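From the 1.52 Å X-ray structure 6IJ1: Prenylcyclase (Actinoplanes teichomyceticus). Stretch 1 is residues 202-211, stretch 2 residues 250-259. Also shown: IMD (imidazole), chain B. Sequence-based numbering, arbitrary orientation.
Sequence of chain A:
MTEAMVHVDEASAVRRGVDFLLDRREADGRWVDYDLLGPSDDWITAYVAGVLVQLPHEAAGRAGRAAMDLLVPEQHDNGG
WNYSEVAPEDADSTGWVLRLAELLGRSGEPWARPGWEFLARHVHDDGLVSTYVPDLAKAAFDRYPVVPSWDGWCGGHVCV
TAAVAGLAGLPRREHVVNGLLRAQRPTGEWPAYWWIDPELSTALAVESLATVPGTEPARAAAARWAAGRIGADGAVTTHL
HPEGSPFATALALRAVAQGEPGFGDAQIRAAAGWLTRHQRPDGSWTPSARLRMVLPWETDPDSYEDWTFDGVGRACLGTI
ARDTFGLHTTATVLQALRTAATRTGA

Stretch 1, residues 202-211: TALAVESLAT
Stretch 2 (250-259) ALALRAVAQG

Residues 202-209 and 250-256 form two helices, each continuing from earlier in the chain, whose N-to-C directions run at 31° to each other and whose axes approach to 8.2 Å. The close approach coincides with a pair of alanines: the CA atoms of Ala-203 and Ala-255 lie 4.5 Å apart. Together the stretches bury 436 Å².

Helical phi/psi values, near -65/-42, run through most of stretch 1, with successive N-to-O bonds such as Val-206 N to Thr-202 O at 3.0 Å. Thr-202 (chi1 m) stands sideways to the partner, its methyl CG2 reaching Ala-255 CB at 4.1 Å. The CA-to-CB bond of Ala-203 points toward stretch 2. Its CB rests 3.4 Å from the backbone Leu-251 O and 3.8 Å from Leu-251 CD2; Leu-251 (chi1 m, chi2 t) starts sideways but brings its end inward. Ala-203 CA also lies 4.2 Å from Ala-255 CB, so a methyl on each helix fills the narrow gap. Leu-204 (m, t) is likewise sideways at its base, and its CD2 comes within 3.8 Å of Arg-254 NH2.

Val-206 (m), one turn after Ala-203, points toward stretch 2. Its CG2 packs 3.8 Å from Ala-255 CA, 4.2 Å from Ala-255 CB and 3.6 Å from Gln-258 CG, so one methyl group, CG2, touches both Ala-255 and the aliphatic part of Gln-258.

Glu-207 supplies the polar link. With chi1 m, chi2 t and chi3 -7°, its carboxylate swings in to meet Arg-254 (m, t, p, chi4 -177°) in a two-pronged salt bridge: Arg-254 NH2 donates to Glu-207 OE1 at 2.8 Å and Arg-254 NE to Glu-207 OE2 at 2.9 Å, both nearly linear. The carboxylate thus lies along the guanidinium edge and offsets the charge of a buried arginine. A water donates to Glu-207 OE2 and Arg-254 O, each at 2.7 Å, and accepts from Gln-258 NE2 at 3.1 Å, tying the carboxylate to backbone and amide.

Ser-208 (m) is out of reach of stretch 2; its OG accepts a weak bond from N1 of a bound imidazole at 3.1 Å. Leu-209 (m, t) makes no contact either. Ala-210 CB closes the interface 3.4 Å from Gln-258 OE1. Gln-258 (m, m, chi3 -35°; phi/psi -99/12) lies within the type I turn from Val-256 to Gly-259, and its CA-to-CB bond points toward stretch 1. Finally, Thr-211 (p) turns its OG1 to Ser-208 O at 2.6 Å, outside the contact.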

# COMPACT_ATOMS: atom_id res chain seq x y z
N THR A 202 -7.19 6.10 -1.41
CA THR A 202 -8.59 5.91 -1.83
C THR A 202 -8.86 4.47 -2.23
O THR A 202 -9.91 3.88 -1.84
CB THR A 202 -8.92 6.90 -2.97
OG1 THR A 202 -8.69 8.21 -2.47
CG2 THR A 202 -10.39 6.77 -3.44
N ALA A 203 -7.97 3.88 -3.05
CA ALA A 203 -8.18 2.50 -3.48
C ALA A 203 -8.13 1.54 -2.31
O ALA A 203 -8.96 0.63 -2.22
CB ALA A 203 -7.12 2.10 -4.54
N LEU A 204 -7.16 1.71 -1.41
CA LEU A 204 -7.10 0.78 -0.27
C LEU A 204 -8.32 0.95 0.62
O LEU A 204 -8.86 -0.05 1.09
CB LEU A 204 -5.82 1.02 0.53
CG LEU A 204 -4.51 0.82 -0.28
CD1 LEU A 204 -3.35 0.83 0.75
CD2 LEU A 204 -4.49 -0.42 -1.13
N ALA A 205 -8.76 2.21 0.82
CA ALA A 205 -9.93 2.45 1.66
C ALA A 205 -11.16 1.74 1.11
O ALA A 205 -11.87 1.02 1.83
CB ALA A 205 -10.20 3.93 1.77
N VAL A 206 -11.41 1.89 -0.20
CA VAL A 206 -12.66 1.29 -0.68
C VAL A 206 -12.59 -0.21 -0.72
O VAL A 206 -13.60 -0.89 -0.53
CB VAL A 206 -13.08 1.87 -2.04
CG1 VAL A 206 -13.39 3.32 -1.88
CG2 VAL A 206 -12.07 1.61 -3.18
N GLU A 207 -11.43 -0.81 -1.02
CA GLU A 207 -11.32 -2.25 -0.97
C GLU A 207 -11.47 -2.75 0.47
O GLU A 207 -12.14 -3.77 0.72
CB GLU A 207 -9.96 -2.68 -1.56
CG GLU A 207 -9.96 -2.43 -3.10
CD GLU A 207 -8.71 -2.88 -3.78
OE1 GLU A 207 -7.76 -3.28 -3.07
OE2 GLU A 207 -8.65 -2.82 -5.01
N SER A 208 -10.86 -2.05 1.43
CA SER A 208 -11.04 -2.44 2.83
C SER A 208 -12.48 -2.33 3.28
O SER A 208 -12.95 -3.20 4.03
CB SER A 208 -10.18 -1.54 3.72
OG SER A 208 -8.79 -1.95 3.57
N LEU A 209 -13.15 -1.23 2.88
CA LEU A 209 -14.51 -0.94 3.36
C LEU A 209 -15.52 -1.82 2.66
O LEU A 209 -16.67 -1.94 3.17
CB LEU A 209 -14.83 0.54 3.14
CG LEU A 209 -14.14 1.66 3.97
CD1 LEU A 209 -14.19 3.07 3.39
CD2 LEU A 209 -14.64 1.74 5.43
N ALA A 210 -15.17 -2.45 1.54
CA ALA A 210 -16.13 -3.31 0.84
C ALA A 210 -16.50 -4.49 1.70
O ALA A 210 -17.50 -5.14 1.45
CB ALA A 210 -15.55 -3.77 -0.47
N THR A 211 -15.74 -4.71 2.76
CA THR A 211 -15.85 -5.88 3.58
C THR A 211 -16.67 -5.60 4.84
O THR A 211 -16.82 -6.49 5.70
CB THR A 211 -14.42 -6.41 3.87
OG1 THR A 211 -13.76 -5.58 4.80
CG2 THR A 211 -13.48 -6.41 2.62
N ALA A 250 -3.52 2.35 -11.98
CA ALA A 250 -3.98 1.09 -11.41
C ALA A 250 -4.84 1.31 -10.17
O ALA A 250 -5.89 0.66 -10.01
CB ALA A 250 -2.76 0.23 -11.05
N LEU A 251 -4.42 2.24 -9.32
CA LEU A 251 -5.18 2.50 -8.11
C LEU A 251 -6.50 3.17 -8.43
O LEU A 251 -7.52 2.83 -7.80
CB LEU A 251 -4.33 3.36 -7.16
CG LEU A 251 -3.13 2.60 -6.64
CD1 LEU A 251 -2.05 3.58 -6.16
CD2 LEU A 251 -3.52 1.59 -5.52
N ALA A 252 -6.54 4.09 -9.40
CA ALA A 252 -7.83 4.68 -9.76
C ALA A 252 -8.77 3.62 -10.31
O ALA A 252 -9.96 3.62 -9.97
CB ALA A 252 -7.63 5.81 -10.79
N LEU A 253 -8.27 2.73 -11.19
CA LEU A 253 -9.09 1.62 -11.69
C LEU A 253 -9.73 0.86 -10.53
O LEU A 253 -10.95 0.58 -10.53
CB LEU A 253 -8.19 0.71 -12.56
CG LEU A 253 -8.83 -0.43 -13.33
CD1 LEU A 253 -7.81 -0.95 -14.36
CD2 LEU A 253 -9.26 -1.60 -12.40
N ARG A 254 -8.91 0.53 -9.53
CA ARG A 254 -9.39 -0.28 -8.41
C ARG A 254 -10.42 0.46 -7.59
O ARG A 254 -11.40 -0.19 -7.16
CB ARG A 254 -8.18 -0.64 -7.55
CG ARG A 254 -7.38 -1.75 -8.17
CD ARG A 254 -5.97 -1.90 -7.57
NE ARG A 254 -6.09 -2.26 -6.15
CZ ARG A 254 -5.04 -2.40 -5.36
NH1 ARG A 254 -3.80 -2.21 -5.87
NH2 ARG A 254 -5.24 -2.71 -4.09
N ALA A 255 -10.32 1.79 -7.47
CA ALA A 255 -11.32 2.56 -6.74
C ALA A 255 -12.64 2.61 -7.53
O ALA A 255 -13.75 2.50 -6.95
CB ALA A 255 -10.78 3.96 -6.43
N VAL A 256 -12.55 2.73 -8.86
CA VAL A 256 -13.79 2.74 -9.65
C VAL A 256 -14.52 1.44 -9.46
O VAL A 256 -15.77 1.41 -9.42
CB VAL A 256 -13.43 2.97 -11.13
CG1 VAL A 256 -14.75 2.85 -11.97
CG2 VAL A 256 -12.92 4.34 -11.33
N ALA A 257 -13.79 0.33 -9.41
CA ALA A 257 -14.37 -1.00 -9.35
C ALA A 257 -15.14 -1.23 -8.04
O ALA A 257 -15.88 -2.23 -7.98
CB ALA A 257 -13.28 -2.06 -9.54
N GLN A 258 -15.07 -0.30 -7.08
CA GLN A 258 -15.90 -0.45 -5.87
C GLN A 258 -17.16 0.38 -5.89
O GLN A 258 -17.87 0.46 -4.87
CB GLN A 258 -15.07 -0.16 -4.61
CG GLN A 258 -13.96 -1.22 -4.36
CD GLN A 258 -14.34 -2.70 -4.28
OE1 GLN A 258 -15.39 -3.03 -3.79
NE2 GLN A 258 -13.47 -3.58 -4.76
N GLY A 259 -17.52 0.93 -7.06
CA GLY A 259 -18.87 1.44 -7.27
C GLY A 259 -19.89 0.33 -7.37
O GLY A 259 -19.62 -0.87 -7.28
N1 IMD B . -7.06 -2.96 1.25
C2 IMD B . -6.49 -3.29 0.04
N3 IMD B . -5.21 -3.65 0.28
C4 IMD B . -5.00 -3.60 1.61
C5 IMD B . -6.15 -3.16 2.27
O HOH W 1 -11.01 -2.76 -6.42